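Local coordinates for protein phosphoserine phosphatase (Homo sapiens, PDB 6HYY) that catalyses the hydrolysis of O-phosphoserine to serine and phosphate, as a magnesium-dependent phosphatase of the haloacid dehalogenase-like family, at residues L30-T44 against L58-E70. Numbering follows the deposited sequence.
Sequences LAKICGVEDAVSEMT and LTERLALIQPSRE
Arg61 lies against Met43 and Thr44 where residues 37-44 run antiparallel to 58-65 (174° between their N-to-C directions, axes 9.8 Å apart at closest). CB of Arg61 leads to CG, which packs 3.6 Å from Met43 CB and beside the Met43 sulfur, the two side chains lying alongside, pointing opposite ways. CD touches Met43 CB and Val40 CG1 and lies close to Thr44 OG1. A bend at chi3 (-73°) turns the guanidinium toward the end of the contact, where NE hydrogen-bonds to the carbonyl oxygen of Ala57 and Arg61 NH1 donates to Thr44 OG1 (3.0 Å, 152°), which lies near the guanidinium plane. That hydroxyl is also bonded to Asp28 in helix 26-33, which joins a third helix to the pair. An alanine in place of Arg61 removes the guanidinium and CG-CD, which would probably leave Thr44 OG1 without this donor, the Ala57 carbonyl without NE, and a gap beside Met43 CB.

On the outer side, Leu64 CD1 sits 3.6 Å from Met43 SD, while Met43 CE reaches over Glu60 CB. One turn after Arg61, Ile65 fills the angle between the two helices of 30-44: its CG1 meets Val40 CG2 at 3.6 Å and Val36 CG2 at 3.7 Å, and its CG2 rests on Cys34 SG. Pro67 continues this apolar seam onto Leu30 CD2. These helices form part of the cap of the haloacid dehalogenase-like fold. The apolar seam holds them together, while the Thr44 and Ala57 bonds and Met43 packing fix the Arg61 guanidinium, its side chain about 6 Å from the bound serine.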
ATOM      1  N   LEU A  30      -1.320 -13.850  -3.804  1.00 31.13           N
ATOM      2  CA  LEU A  30      -2.564 -14.602  -3.745  1.00 30.98           C
ATOM      3  C   LEU A  30      -2.728 -15.465  -4.987  1.00 34.75           C
ATOM      4  O   LEU A  30      -3.139 -16.629  -4.898  1.00 35.41           O
ATOM      5  CB  LEU A  30      -3.743 -13.638  -3.586  1.00 29.18           C
ATOM      6  CG  LEU A  30      -5.119 -14.238  -3.326  1.00 30.34           C
ATOM      7  CD1 LEU A  30      -5.059 -15.180  -2.144  1.00 33.76           C
ATOM      8  CD2 LEU A  30      -6.124 -13.107  -3.089  1.00 30.81           C
ATOM      9  N   ALA A  31      -2.398 -14.914  -6.156  1.00 31.83           N
ATOM     10  CA  ALA A  31      -2.460 -15.687  -7.388  1.00 35.51           C
ATOM     11  C   ALA A  31      -1.507 -16.871  -7.347  1.00 34.68           C
ATOM     12  O   ALA A  31      -1.808 -17.928  -7.911  1.00 40.23           O
ATOM     13  CB  ALA A  31      -2.149 -14.791  -8.584  1.00 36.98           C
ATOM     14  N   LYS A  32      -0.352 -16.708  -6.696  1.00 34.87           N
ATOM     15  CA  LYS A  32       0.577 -17.823  -6.523  1.00 38.32           C
ATOM     16  C   LYS A  32      -0.065 -18.939  -5.710  1.00 37.81           C
ATOM     17  O   LYS A  32      -0.070 -20.104  -6.125  1.00 41.02           O
ATOM     18  CB  LYS A  32       1.857 -17.335  -5.838  1.00 40.00           C
ATOM     19  CG  LYS A  32       2.885 -16.701  -6.765  1.00 45.34           C
ATOM     20  CD  LYS A  32       4.170 -16.367  -6.004  1.00 47.33           C
ATOM     21  CE  LYS A  32       5.269 -15.862  -6.931  1.00 51.22           C
ATOM     22  NZ  LYS A  32       4.880 -14.653  -7.706  1.00 52.75           N
ATOM     23  N   ILE A  33      -0.604 -18.594  -4.536  1.00 36.52           N
ATOM     24  CA  ILE A  33      -1.308 -19.550  -3.683  1.00 34.10           C
ATOM     25  C   ILE A  33      -2.410 -20.266  -4.448  1.00 40.50           C
ATOM     26  O   ILE A  33      -2.664 -21.457  -4.224  1.00 40.88           O
ATOM     27  CB  ILE A  33      -1.854 -18.817  -2.436  1.00 38.87           C
ATOM     28  CG1 ILE A  33      -0.757 -18.668  -1.381  1.00 45.56           C
ATOM     29  CG2 ILE A  33      -3.088 -19.522  -1.865  1.00 45.64           C
ATOM     30  CD1 ILE A  33      -0.514 -19.931  -0.565  1.00 47.39           C
ATOM     31  N   CYS A  34      -3.058 -19.570  -5.381  1.00 37.02           N
ATOM     32  CA  CYS A  34      -4.186 -20.100  -6.132  1.00 38.56           C
ATOM     33  C   CYS A  34      -3.792 -20.675  -7.488  1.00 40.34           C
ATOM     34  O   CYS A  34      -4.671 -21.136  -8.223  1.00 44.38           O
ATOM     35  CB  CYS A  34      -5.244 -19.011  -6.319  1.00 39.02           C
ATOM     36  SG  CYS A  34      -5.964 -18.441  -4.754  1.00 38.57           S
ATOM     37  N   GLY A  35      -2.508 -20.628  -7.850  1.00 39.94           N
ATOM     38  CA  GLY A  35      -2.014 -21.295  -9.045  1.00 40.22           C
ATOM     39  C   GLY A  35      -2.095 -20.536 -10.357  1.00 45.28           C
ATOM     40  O   GLY A  35      -1.986 -21.164 -11.416  1.00 46.64           O
ATOM     41  N   VAL A  36      -2.262 -19.213 -10.338  1.00 41.70           N
ATOM     42  CA  VAL A  36      -2.405 -18.444 -11.573  1.00 43.84           C
ATOM     43  C   VAL A  36      -1.433 -17.266 -11.574  1.00 45.17           C
ATOM     44  O   VAL A  36      -1.720 -16.198 -12.124  1.00 43.60           O
ATOM     45  CB  VAL A  36      -3.857 -17.968 -11.758  1.00 40.12           C
ATOM     46  CG1 VAL A  36      -4.753 -19.151 -12.108  1.00 44.07           C
ATOM     47  CG2 VAL A  36      -4.356 -17.289 -10.495  1.00 40.01           C
ATOM     48  N   GLU A  37      -0.261 -17.487 -10.982  1.00 43.53           N
ATOM     49  CA  GLU A  37       0.751 -16.445 -10.800  1.00 44.20           C
ATOM     50  C   GLU A  37       1.091 -15.727 -12.101  1.00 47.41           C
ATOM     51  O   GLU A  37       1.096 -14.487 -12.151  1.00 44.02           O
ATOM     52  CB  GLU A  37       2.007 -17.080 -10.192  1.00 47.48           C
ATOM     53  CG  GLU A  37       2.522 -18.312 -10.949  1.00 54.21           C
ATOM     54  CD  GLU A  37       1.656 -19.557 -10.758  1.00 55.46           C
ATOM     55  OE1 GLU A  37       1.118 -20.081 -11.766  1.00 58.77           O
ATOM     56  OE2 GLU A  37       1.510 -20.002  -9.600  1.00 53.66           O
ATOM     57  N   ASP A  38       1.397 -16.482 -13.166  1.00 46.97           N
ATOM     58  CA  ASP A  38       1.930 -15.877 -14.385  1.00 47.22           C
ATOM     59  C   ASP A  38       0.943 -14.887 -14.985  1.00 46.91           C
ATOM     60  O   ASP A  38       1.287 -13.725 -15.248  1.00 45.36           O
ATOM     61  CB  ASP A  38       2.281 -16.959 -15.406  1.00 48.93           C
ATOM     62  CG  ASP A  38       3.501 -17.775 -15.009  1.00 55.04           C
ATOM     63  OD1 ASP A  38       4.386 -17.238 -14.310  1.00 56.58           O
ATOM     64  OD2 ASP A  38       3.570 -18.962 -15.387  1.00 61.77           O
ATOM     65  N   ALA A  39      -0.297 -15.330 -15.208  1.00 44.71           N
ATOM     66  CA  ALA A  39      -1.299 -14.470 -15.827  1.00 45.78           C
ATOM     67  C   ALA A  39      -1.558 -13.224 -14.990  1.00 39.47           C
ATOM     68  O   ALA A  39      -1.629 -12.112 -15.525  1.00 40.06           O
ATOM     69  CB  ALA A  39      -2.595 -15.254 -16.044  1.00 47.31           C
ATOM     70  N   VAL A  40      -1.682 -13.384 -13.674  1.00 41.47           N
ATOM     71  CA  VAL A  40      -2.056 -12.251 -12.831  1.00 36.58           C
ATOM     72  C   VAL A  40      -0.891 -11.276 -12.684  1.00 37.41           C
ATOM     73  O   VAL A  40      -1.081 -10.056 -12.741  1.00 38.45           O
ATOM     74  CB  VAL A  40      -2.567 -12.748 -11.468  1.00 37.76           C
ATOM     75  CG1 VAL A  40      -2.556 -11.616 -10.441  1.00 34.04           C
ATOM     76  CG2 VAL A  40      -3.965 -13.336 -11.616  1.00 37.58           C
ATOM     77  N   SER A  41       0.330 -11.792 -12.494  1.00 41.88           N
ATOM     78  CA  SER A  41       1.494 -10.915 -12.392  1.00 42.15           C
ATOM     79  C   SER A  41       1.636 -10.043 -13.633  1.00 40.73           C
ATOM     80  O   SER A  41       1.985  -8.860 -13.534  1.00 37.23           O
ATOM     81  CB  SER A  41       2.764 -11.742 -12.172  1.00 42.07           C
ATOM     82  OG  SER A  41       2.857 -12.193 -10.829  1.00 47.61           O
ATOM     83  N   GLU A  42       1.354 -10.606 -14.810  1.00 38.79           N
ATOM     84  CA  GLU A  42       1.390  -9.814 -16.034  1.00 40.14           C
ATOM     85  C   GLU A  42       0.305  -8.744 -16.036  1.00 40.51           C
ATOM     86  O   GLU A  42       0.567  -7.588 -16.391  1.00 40.61           O
ATOM     87  CB  GLU A  42       1.251 -10.725 -17.253  1.00 44.36           C
ATOM     88  CG  GLU A  42       1.554 -10.030 -18.571  1.00 49.44           C
ATOM     89  CD  GLU A  42       2.826  -9.194 -18.512  1.00 51.82           C
ATOM     90  OE1 GLU A  42       2.787  -8.016 -18.930  1.00 53.24           O
ATOM     91  OE2 GLU A  42       3.863  -9.712 -18.042  1.00 50.82           O
ATOM     92  N   MET A  43      -0.918  -9.103 -15.637  1.00 35.24           N
ATOM     93  CA  MET A  43      -1.989  -8.112 -15.583  1.00 37.57           C
ATOM     94  C   MET A  43      -1.678  -7.011 -14.581  1.00 35.91           C
ATOM     95  O   MET A  43      -2.067  -5.856 -14.782  1.00 36.35           O
ATOM     96  CB  MET A  43      -3.315  -8.786 -15.227  1.00 38.13           C
ATOM     97  CG  MET A  43      -3.749  -9.870 -16.192  1.00 41.10           C
ATOM     98  SD  MET A  43      -5.075 -10.890 -15.514  1.00 52.65           S
ATOM     99  CE  MET A  43      -6.494 -10.226 -16.357  1.00 43.66           C
ATOM    100  N   THR A  44      -0.984  -7.347 -13.496  1.00 36.03           N
ATOM    101  CA  THR A  44      -0.614  -6.335 -12.513  1.00 35.65           C
ATOM    102  C   THR A  44       0.363  -5.327 -13.107  1.00 37.64           C
ATOM    103  O   THR A  44       0.210  -4.111 -12.928  1.00 35.78           O
ATOM    104  CB  THR A  44      -0.022  -7.016 -11.282  1.00 38.03           C
ATOM    105  OG1 THR A  44      -1.014  -7.881 -10.709  1.00 34.64           O
ATOM    106  CG2 THR A  44       0.422  -5.986 -10.254  1.00 36.48           C
ATOM    107  N   LEU A  58      -8.776  -4.998 -11.647  1.00 33.16           N
ATOM    108  CA  LEU A  58      -8.965  -5.787 -10.438  1.00 32.34           C
ATOM    109  C   LEU A  58      -9.973  -6.909 -10.668  1.00 34.05           C
ATOM    110  O   LEU A  58      -9.740  -8.058 -10.271  1.00 32.75           O
ATOM    111  CB  LEU A  58      -9.419  -4.879  -9.290  1.00 33.61           C
ATOM    112  CG  LEU A  58      -9.458  -5.538  -7.911  1.00 37.63           C
ATOM    113  CD1 LEU A  58      -8.091  -6.088  -7.548  1.00 33.72           C
ATOM    114  CD2 LEU A  58      -9.961  -4.561  -6.850  1.00 34.20           C
ATOM    115  N   THR A  59     -11.109  -6.585 -11.290  1.00 33.22           N
ATOM    116  CA  THR A  59     -12.126  -7.598 -11.566  1.00 34.47           C
ATOM    117  C   THR A  59     -11.554  -8.740 -12.391  1.00 35.17           C
ATOM    118  O   THR A  59     -11.774  -9.918 -12.082  1.00 34.60           O
ATOM    119  CB  THR A  59     -13.309  -6.957 -12.293  1.00 34.99           C
ATOM    120  OG1 THR A  59     -13.850  -5.905 -11.488  1.00 35.36           O
ATOM    121  CG2 THR A  59     -14.394  -7.992 -12.561  1.00 35.73           C
ATOM    122  N   GLU A  60     -10.787  -8.408 -13.434  1.00 34.93           N
ATOM    123  CA  GLU A  60     -10.264  -9.436 -14.331  1.00 36.96           C
ATOM    124  C   GLU A  60      -9.246 -10.333 -13.639  1.00 37.70           C
ATOM    125  O   GLU A  60      -9.211 -11.542 -13.893  1.00 35.79           O
ATOM    126  CB  GLU A  60      -9.647  -8.786 -15.566  1.00 39.98           C
ATOM    127  CG  GLU A  60     -10.634  -8.014 -16.406  1.00 42.80           C
ATOM    128  CD  GLU A  60      -9.943  -7.074 -17.369  1.00 49.38           C
ATOM    129  OE1 GLU A  60     -10.626  -6.498 -18.242  1.00 55.06           O
ATOM    130  OE2 GLU A  60      -8.710  -6.913 -17.248  1.00 51.63           O
ATOM    131  N   ARG A  61      -8.391  -9.767 -12.782  1.00 32.46           N
ATOM    132  CA  ARG A  61      -7.424 -10.602 -12.080  1.00 33.28           C
ATOM    133  C   ARG A  61      -8.126 -11.524 -11.094  1.00 32.93           C
ATOM    134  O   ARG A  61      -7.805 -12.713 -11.006  1.00 34.54           O
ATOM    135  CB  ARG A  61      -6.391  -9.733 -11.357  1.00 31.27           C
ATOM    136  CG  ARG A  61      -5.306  -9.160 -12.258  1.00 31.88           C
ATOM    137  CD  ARG A  61      -4.414  -8.165 -11.512  1.00 31.10           C
ATOM    138  NE  ARG A  61      -5.088  -6.893 -11.258  1.00 32.40           N
ATOM    139  CZ  ARG A  61      -4.529  -5.875 -10.606  1.00 33.40           C
ATOM    140  NH1 ARG A  61      -3.291  -5.986 -10.142  1.00 33.04           N
ATOM    141  NH2 ARG A  61      -5.203  -4.749 -10.406  1.00 33.04           N
ATOM    142  N   LEU A  62      -9.100 -10.990 -10.349  1.00 30.01           N
ATOM    143  CA  LEU A  62      -9.832 -11.820  -9.402  1.00 30.51           C
ATOM    144  C   LEU A  62     -10.673 -12.874 -10.115  1.00 32.39           C
ATOM    145  O   LEU A  62     -10.869 -13.974  -9.578  1.00 34.07           O
ATOM    146  CB  LEU A  62     -10.698 -10.935  -8.505  1.00 30.30           C
ATOM    147  CG  LEU A  62      -9.891 -10.181  -7.439  1.00 30.87           C
ATOM    148  CD1 LEU A  62     -10.748  -9.119  -6.764  1.00 31.95           C
ATOM    149  CD2 LEU A  62      -9.317 -11.139  -6.414  1.00 32.79           C
ATOM    150  N   ALA A  63     -11.151 -12.572 -11.325  1.00 33.34           N
ATOM    151  CA  ALA A  63     -11.880 -13.575 -12.094  1.00 38.87           C
ATOM    152  C   ALA A  63     -10.999 -14.777 -12.424  1.00 39.25           C
ATOM    153  O   ALA A  63     -11.494 -15.909 -12.486  1.00 41.42           O
ATOM    154  CB  ALA A  63     -12.449 -12.950 -13.369  1.00 36.03           C
ATOM    155  N   LEU A  64      -9.697 -14.562 -12.628  1.00 36.21           N
ATOM    156  CA  LEU A  64      -8.788 -15.691 -12.816  1.00 37.27           C
ATOM    157  C   LEU A  64      -8.425 -16.367 -11.500  1.00 39.90           C
ATOM    158  O   LEU A  64      -8.216 -17.587 -11.470  1.00 42.34           O
ATOM    159  CB  LEU A  64      -7.508 -15.241 -13.519  1.00 41.02           C
ATOM    160  CG  LEU A  64      -7.637 -14.622 -14.911  1.00 45.98           C
ATOM    161  CD1 LEU A  64      -6.264 -14.247 -15.439  1.00 45.94           C
ATOM    162  CD2 LEU A  64      -8.350 -15.568 -15.876  1.00 48.49           C
ATOM    163  N   ILE A  65      -8.336 -15.603 -10.410  1.00 32.71           N
ATOM    164  CA  ILE A  65      -7.882 -16.164  -9.142  1.00 31.79           C
ATOM    165  C   ILE A  65      -9.005 -16.927  -8.449  1.00 32.59           C
ATOM    166  O   ILE A  65      -8.798 -18.042  -7.958  1.00 34.70           O
ATOM    167  CB  ILE A  65      -7.320 -15.047  -8.242  1.00 31.73           C
ATOM    168  CG1 ILE A  65      -6.093 -14.402  -8.891  1.00 32.81           C
ATOM    169  CG2 ILE A  65      -6.990 -15.578  -6.864  1.00 31.66           C
ATOM    170  CD1 ILE A  65      -5.706 -13.052  -8.276  1.00 30.98           C
ATOM    171  N   GLN A  66     -10.190 -16.324  -8.366  1.00 34.06           N
ATOM    172  CA  GLN A  66     -11.322 -16.880  -7.632  1.00 32.78           C
ATOM    173  C   GLN A  66     -10.919 -17.330  -6.227  1.00 35.07           C
ATOM    174  O   GLN A  66     -11.105 -18.501  -5.865  1.00 35.22           O
ATOM    175  CB  GLN A  66     -11.952 -18.031  -8.403  1.00 38.83           C
ATOM    176  CG  GLN A  66     -12.334 -17.682  -9.822  1.00 43.01           C
ATOM    177  CD  GLN A  66     -13.825 -17.507  -9.995  1.00 49.93           C
ATOM    178  OE1 GLN A  66     -14.617 -18.317  -9.509  1.00 53.77           O
ATOM    179  NE2 GLN A  66     -14.218 -16.453 -10.699  1.00 48.33           N
ATOM    180  N   PRO A  67     -10.376 -16.435  -5.406  1.00 31.83           N
ATOM    181  CA  PRO A  67      -9.788 -16.865  -4.135  1.00 33.11           C
ATOM    182  C   PRO A  67     -10.860 -17.247  -3.127  1.00 36.30           C
ATOM    183  O   PRO A  67     -11.789 -16.481  -2.860  1.00 33.88           O
ATOM    184  CB  PRO A  67      -9.005 -15.632  -3.675  1.00 33.25           C
ATOM    185  CG  PRO A  67      -9.786 -14.495  -4.244  1.00 29.73           C
ATOM    186  CD  PRO A  67     -10.309 -14.970  -5.575  1.00 30.48           C
ATOM    187  N   SER A  68     -10.714 -18.432  -2.553  1.00 35.40           N
ATOM    188  CA  SER A  68     -11.608 -18.817  -1.479  1.00 35.63           C
ATOM    189  C   SER A  68     -11.119 -18.227  -0.162  1.00 33.24           C
ATOM    190  O   SER A  68      -9.960 -17.830  -0.021  1.00 32.44           O
ATOM    191  CB  SER A  68     -11.705 -20.344  -1.383  1.00 32.52           C
ATOM    192  OG  SER A  68     -10.576 -20.885  -0.725  1.00 35.21           O
ATOM    193  N   ARG A  69     -12.025 -18.158   0.813  1.00 31.60           N
ATOM    194  CA  ARG A  69     -11.628 -17.646   2.118  1.00 32.82           C
ATOM    195  C   ARG A  69     -10.518 -18.497   2.722  1.00 33.27           C
ATOM    196  O   ARG A  69      -9.573 -17.967   3.319  1.00 33.96           O
ATOM    197  CB  ARG A  69     -12.828 -17.570   3.063  1.00 33.77           C
ATOM    198  CG  ARG A  69     -12.481 -16.891   4.379  1.00 35.91           C
ATOM    199  CD  ARG A  69     -13.676 -16.712   5.302  1.00 39.91           C
ATOM    200  NE  ARG A  69     -13.273 -15.977   6.499  1.00 39.75           N
ATOM    201  CZ  ARG A  69     -12.703 -16.534   7.563  1.00 47.91           C
ATOM    202  NH1 ARG A  69     -12.477 -17.842   7.590  1.00 52.19           N
ATOM    203  NH2 ARG A  69     -12.357 -15.784   8.602  1.00 45.84           N
ATOM    204  N   GLU A  70     -10.606 -19.822   2.558  1.00 33.44           N
ATOM    205  CA  GLU A  70      -9.554 -20.708   3.050  1.00 35.21           C
ATOM    206  C   GLU A  70      -8.219 -20.445   2.361  1.00 32.90           C
ATOM    207  O   GLU A  70      -7.168 -20.541   2.996  1.00 34.73           O
ATOM    208  CB  GLU A  70      -9.975 -22.170   2.866  1.00 37.63           C
ATOM    209  CG  GLU A  70      -8.877 -23.189   3.128  1.00 51.42           C
ATOM    210  CD  GLU A  70      -9.425 -24.559   3.503  1.00 57.32           C
ATOM    211  OE1 GLU A  70     -10.651 -24.775   3.374  1.00 60.63           O
ATOM    212  OE2 GLU A  70      -8.627 -25.418   3.936  1.00 62.82           O
TER